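Long-range contacts in mannan endo-1,4-beta-mannosidase (Bacillus subtilis, PDB 3CBW), which hydrolyses internal beta-1,4-mannosidic linkages in mannan, galactomannan and glucomannan, and takes part in glucomannan degradation: residues Ser43-Gly48 / Ala71-Asp76; Phe273-Pro278 / Leu305-Glu310. The protein carries 3 engineered substitutions. All coordinates share one frame; numbering follows the deposited sequence.

Contact 1: residues Ser43-Gly48 / Ala71-Asp76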
# COMPACT_ATOMS: atom_id res chain seq x y z
N SER A 43 1.38 -2.51 -13.11
CA SER A 43 1.97 -3.64 -12.41
C SER A 43 2.73 -3.17 -11.18
O SER A 43 3.10 -2.00 -11.06
CB SER A 43 2.89 -4.40 -13.36
OG SER A 43 3.90 -3.52 -13.81
N GLY A 44 2.97 -4.09 -10.26
CA GLY A 44 3.62 -3.75 -9.01
C GLY A 44 4.18 -4.98 -8.36
O GLY A 44 3.65 -6.09 -8.51
N ALA A 45 5.24 -4.76 -7.60
CA ALA A 45 5.85 -5.83 -6.82
C ALA A 45 6.41 -5.29 -5.52
O ALA A 45 6.93 -4.19 -5.47
CB ALA A 45 6.96 -6.49 -7.60
N PHE A 46 6.29 -6.09 -4.46
CA PHE A 46 6.92 -5.81 -3.19
C PHE A 46 8.40 -6.18 -3.26
O PHE A 46 8.76 -7.29 -3.64
CB PHE A 46 6.24 -6.62 -2.09
CG PHE A 46 6.78 -6.36 -0.72
CD1 PHE A 46 6.84 -5.07 -0.19
CD2 PHE A 46 7.21 -7.42 0.08
CE1 PHE A 46 7.31 -4.83 1.10
CE2 PHE A 46 7.68 -7.19 1.38
CZ PHE A 46 7.72 -5.89 1.88
N GLY A 47 9.26 -5.23 -2.90
CA GLY A 47 10.70 -5.45 -2.94
C GLY A 47 11.30 -5.97 -1.66
O GLY A 47 12.44 -6.45 -1.66
N GLY A 48 10.56 -5.85 -0.54
CA GLY A 48 11.01 -6.37 0.74
C GLY A 48 11.02 -5.34 1.86
O GLY A 48 10.59 -4.19 1.68
N ALA A 71 5.66 -1.45 -12.66
CA ALA A 71 5.52 -0.00 -12.58
C ALA A 71 5.70 0.51 -11.15
O ALA A 71 6.32 1.56 -10.93
CB ALA A 71 4.20 0.46 -13.16
N ILE A 72 5.16 -0.22 -10.17
CA ILE A 72 5.24 0.15 -8.77
C ILE A 72 6.18 -0.79 -8.03
O ILE A 72 6.15 -2.01 -8.23
CB ILE A 72 3.84 0.09 -8.14
CG1 ILE A 72 2.94 1.14 -8.80
CG2 ILE A 72 3.91 0.30 -6.61
CD1 ILE A 72 1.47 0.93 -8.52
N TYR A 73 7.05 -0.22 -7.19
CA TYR A 73 7.95 -1.04 -6.38
C TYR A 73 7.77 -0.67 -4.92
O TYR A 73 7.81 0.50 -4.56
CB TYR A 73 9.40 -0.88 -6.82
CG TYR A 73 10.25 -2.10 -6.55
CD1 TYR A 73 9.91 -3.34 -7.08
CD2 TYR A 73 11.42 -2.02 -5.79
CE1 TYR A 73 10.69 -4.47 -6.85
CE2 TYR A 73 12.22 -3.15 -5.56
CZ TYR A 73 11.85 -4.36 -6.11
OH TYR A 73 12.63 -5.49 -5.92
N GLY A 74 7.54 -1.70 -4.10
CA GLY A 74 7.22 -1.48 -2.71
C GLY A 74 8.36 -1.74 -1.75
O GLY A 74 9.18 -2.65 -1.97
N CYS A 75 8.39 -0.96 -0.67
CA CYS A 75 9.27 -1.23 0.47
C CYS A 75 8.45 -1.12 1.75
O CYS A 75 7.47 -0.38 1.79
CB CYS A 75 10.44 -0.24 0.52
SG CYS A 75 11.45 -0.19 2.10
N ASP A 76 8.86 -1.84 2.78
CA ASP A 76 8.23 -1.68 4.09
C ASP A 76 9.33 -1.27 5.06
O ASP A 76 10.33 -1.96 5.21
CB ASP A 76 7.52 -2.97 4.49
CG ASP A 76 6.60 -2.80 5.69
OD1 ASP A 76 7.07 -2.37 6.77
OD2 ASP A 76 5.40 -3.13 5.54

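Contact 2: residues Phe273-Pro278 / Leu305-Glu310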
# COMPACT_ATOMS: atom_id res chain seq x y z
N PHE A 273 -5.70 -3.29 -6.36
CA PHE A 273 -5.34 -4.49 -5.61
C PHE A 273 -4.00 -4.24 -4.93
O PHE A 273 -2.93 -4.39 -5.53
CB PHE A 273 -5.31 -5.73 -6.52
CG PHE A 273 -6.69 -6.27 -6.79
CD1 PHE A 273 -7.41 -6.88 -5.77
CD2 PHE A 273 -7.30 -6.10 -8.02
CE1 PHE A 273 -8.70 -7.34 -5.97
CE2 PHE A 273 -8.60 -6.57 -8.23
CZ PHE A 273 -9.29 -7.18 -7.20
N THR A 274 -4.10 -3.77 -3.70
CA THR A 274 -2.97 -3.19 -2.99
C THR A 274 -1.96 -4.22 -2.50
O THR A 274 -0.82 -3.86 -2.21
CB THR A 274 -3.49 -2.29 -1.86
OG1 THR A 274 -4.53 -2.97 -1.16
CG2 THR A 274 -4.06 -1.01 -2.44
N GLU A 275 -2.38 -5.48 -2.40
CA GLU A 275 -1.50 -6.66 -2.27
C GLU A 275 -2.19 -7.79 -2.98
O GLU A 275 -3.42 -7.91 -2.95
CB GLU A 275 -1.32 -7.12 -0.83
CG GLU A 275 -0.46 -6.23 -0.02
CD GLU A 275 0.03 -6.86 1.29
OE1 GLU A 275 0.09 -8.09 1.46
OE2 GLU A 275 0.36 -6.08 2.19
N VAL A 276 -1.42 -8.63 -3.65
CA VAL A 276 -1.98 -9.84 -4.26
C VAL A 276 -0.98 -10.97 -4.16
O VAL A 276 0.23 -10.77 -4.21
CB VAL A 276 -2.41 -9.62 -5.76
CG1 VAL A 276 -1.30 -9.13 -6.61
CG2 VAL A 276 -2.96 -10.90 -6.39
N GLY A 277 -1.50 -12.18 -3.99
CA GLY A 277 -0.70 -13.36 -4.19
C GLY A 277 -1.51 -14.61 -3.94
O GLY A 277 -2.66 -14.56 -3.51
N PRO A 278 -0.90 -15.77 -4.23
CA PRO A 278 -1.52 -17.04 -3.94
C PRO A 278 -1.78 -17.24 -2.45
O PRO A 278 -0.94 -16.89 -1.62
CB PRO A 278 -0.51 -18.07 -4.46
CG PRO A 278 0.75 -17.34 -4.67
CD PRO A 278 0.41 -15.91 -4.89
N LEU A 305 -0.24 -4.94 -6.73
CA LEU A 305 1.08 -5.08 -6.13
C LEU A 305 1.22 -6.51 -5.65
O LEU A 305 0.65 -6.89 -4.62
CB LEU A 305 1.29 -4.10 -4.97
CG LEU A 305 2.69 -4.12 -4.34
CD1 LEU A 305 3.52 -3.00 -4.88
CD2 LEU A 305 2.66 -4.06 -2.80
N ALA A 306 1.90 -7.32 -6.44
CA ALA A 306 2.12 -8.71 -6.06
C ALA A 306 3.21 -8.78 -5.02
O ALA A 306 4.18 -8.01 -5.07
CB ALA A 306 2.47 -9.54 -7.28
N TRP A 307 3.07 -9.69 -4.07
CA TRP A 307 4.11 -9.82 -3.05
C TRP A 307 5.35 -10.52 -3.62
O TRP A 307 5.38 -10.91 -4.79
CB TRP A 307 3.55 -10.53 -1.81
CG TRP A 307 4.05 -9.97 -0.50
CD1 TRP A 307 4.81 -10.63 0.44
CD2 TRP A 307 3.82 -8.65 0.01
NE1 TRP A 307 5.06 -9.79 1.50
CE2 TRP A 307 4.46 -8.58 1.28
CE3 TRP A 307 3.14 -7.52 -0.47
CZ2 TRP A 307 4.43 -7.43 2.07
CZ3 TRP A 307 3.13 -6.37 0.33
CH2 TRP A 307 3.76 -6.34 1.58
N ASN A 308 6.40 -10.61 -2.82
CA ASN A 308 7.66 -11.21 -3.27
C ASN A 308 7.74 -12.69 -2.88
O ASN A 308 6.71 -13.31 -2.60
CB ASN A 308 8.87 -10.41 -2.75
CG ASN A 308 8.98 -10.40 -1.24
OD1 ASN A 308 8.06 -10.80 -0.52
ND2 ASN A 308 10.12 -9.94 -0.74
N ASP A 309 8.96 -13.24 -2.86
CA ASP A 309 9.19 -14.64 -2.46
C ASP A 309 8.25 -15.60 -3.20
O ASP A 309 8.12 -15.49 -4.42
CB ASP A 309 9.13 -14.77 -0.94
CG ASP A 309 10.17 -13.90 -0.23
OD1 ASP A 309 11.17 -13.50 -0.86
OD2 ASP A 309 9.99 -13.64 0.97
N GLU A 310 7.60 -16.52 -2.49
CA GLU A 310 6.77 -17.54 -3.16
C GLU A 310 5.49 -16.99 -3.81
O GLU A 310 4.86 -17.67 -4.63
CB GLU A 310 6.45 -18.71 -2.21
CG GLU A 310 5.64 -18.33 -0.98
CD GLU A 310 6.51 -18.04 0.24
OE1 GLU A 310 6.04 -18.33 1.36
OE2 GLU A 310 7.65 -17.54 0.09

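Contact 1: residues Ser43-Gly48 / Ala71-Asp76
The hydroxyl of S43 is the best-held polar atom here, with three partners. S43 OG accepts a bond from A71 N at 3.0 Å, is hydrogen-bonded to N330 OD1, and has a weak bond to L329 O. It takes the crowded position between the backbone N and the carbonyl carbon (chi1 59°), from which it reaches A71. Beyond it two neighbouring parallel strands of the (beta/alpha)8 barrel run side by side, joined through helix 57-66. S43 O, I72 O, A45 O and G74 O accept the N-H of I72, A45, G74 and G47 in turn. The tightest of these bonds is G47 N to G74 O, 2.7 Å, on a lone pair in the carbonyl plane. Farther on, D76 N binds G48 O at 3.1 Å.

On the side facing helix 57-66, the ring of Y73 swings across the partner strand, CG anti to the backbone N (chi1 -152°). Its CZ lies 3.5 Å from G47 CA. A CB on G47 would run into Y73 CE2 and G74 O. The phenol OH is hydrogen-bonded to S55 O and A59 N. An alanine at Y73 would probably loosen the packing against G47 and the tie to the start of helix 57-66, since the ring and both OH bonds are lost.

F46 lies on the other side of the sheet. G48 N sits over the centre of one ring face, and W307 stacks on the opposite face. D76 CB meets the ring atom F46 CE1 at 3.9 Å. The D76 carboxylate stands perpendicular to the ring, with OD2 bonded to H114 ND1 and S112 OG and OD1 to A78 N. The bond to H114 probably orients this likely substrate-binding residue, and the negative charge may favour its protonated form.

Contact 2: residues Phe273-Pro278 / Leu305-Glu310
The two segments run in nearly the same direction, 9° apart end to end, and pair as parallel strands although the chain turns a corner at E275. They belong to a beta-alpha-beta unit of the TIM barrel, with helix 287-297 between them. L305 N binds F273 O almost along the C=O axis. V276 N reaches L305 O from above the carbonyl plane, at 2.9 Å.

E275, probably the catalytic nucleophile, starts away from the partner strand. Its CG is anti to the carbonyl carbon (chi1 -73°) and the extended chain brings the carboxylate alongside the indole of W307. The two flat groups are only 20° from parallel. E275 CD lies 3.3 Å from W307 CZ3, and OE1 sits over the same face, toward the rim. OE1 is hydrogen-bonded to Y251 OH, and OE2 forms a salt bridge with R172 NH2. These bonds hold the carboxylate on both oxygens. R172 probably stabilises its charge, whereas D249 OD2, a like charge close to OE2, may raise its pKa. W307 probably binds substrate, so the likely nucleophile and a probable sugar-binding ring are in direct contact.

L305 spreads over the corner, its CB and CD2 both against T274 O; the CD2 contact is 3.5 Å. On the side facing helix 287-297, V276 CG1 packs on A306 CB at 3.9 Å. F290 and Y287 of that helix touch V276 and A306 respectively. V276 CG1 also presses on A306 CA at 3.5 Å, tighter than usual for two carbons.

Contact 1 comes first along the chain and closes before contact 2 opens. Each joins two strands linked through a helix, 57-66 in contact 1 and 287-297 in contact 2. Their centres are about 9 Å apart. Strand 41-49 lies beside strand 301-306, so the four strands run 72-79, 41-49, 301-306, 271-278 around the sheet. This seam closes the barrel between its early and late strands. Two probable backbone hydrogen bonds cross it: F46 N to A306 O and G44 O to A306 N. F46 CD2 also packs on W307 CE2 at 3.2 Å. Thus contact 1 backs the ring that lies beside the likely nucleophile in contact 2.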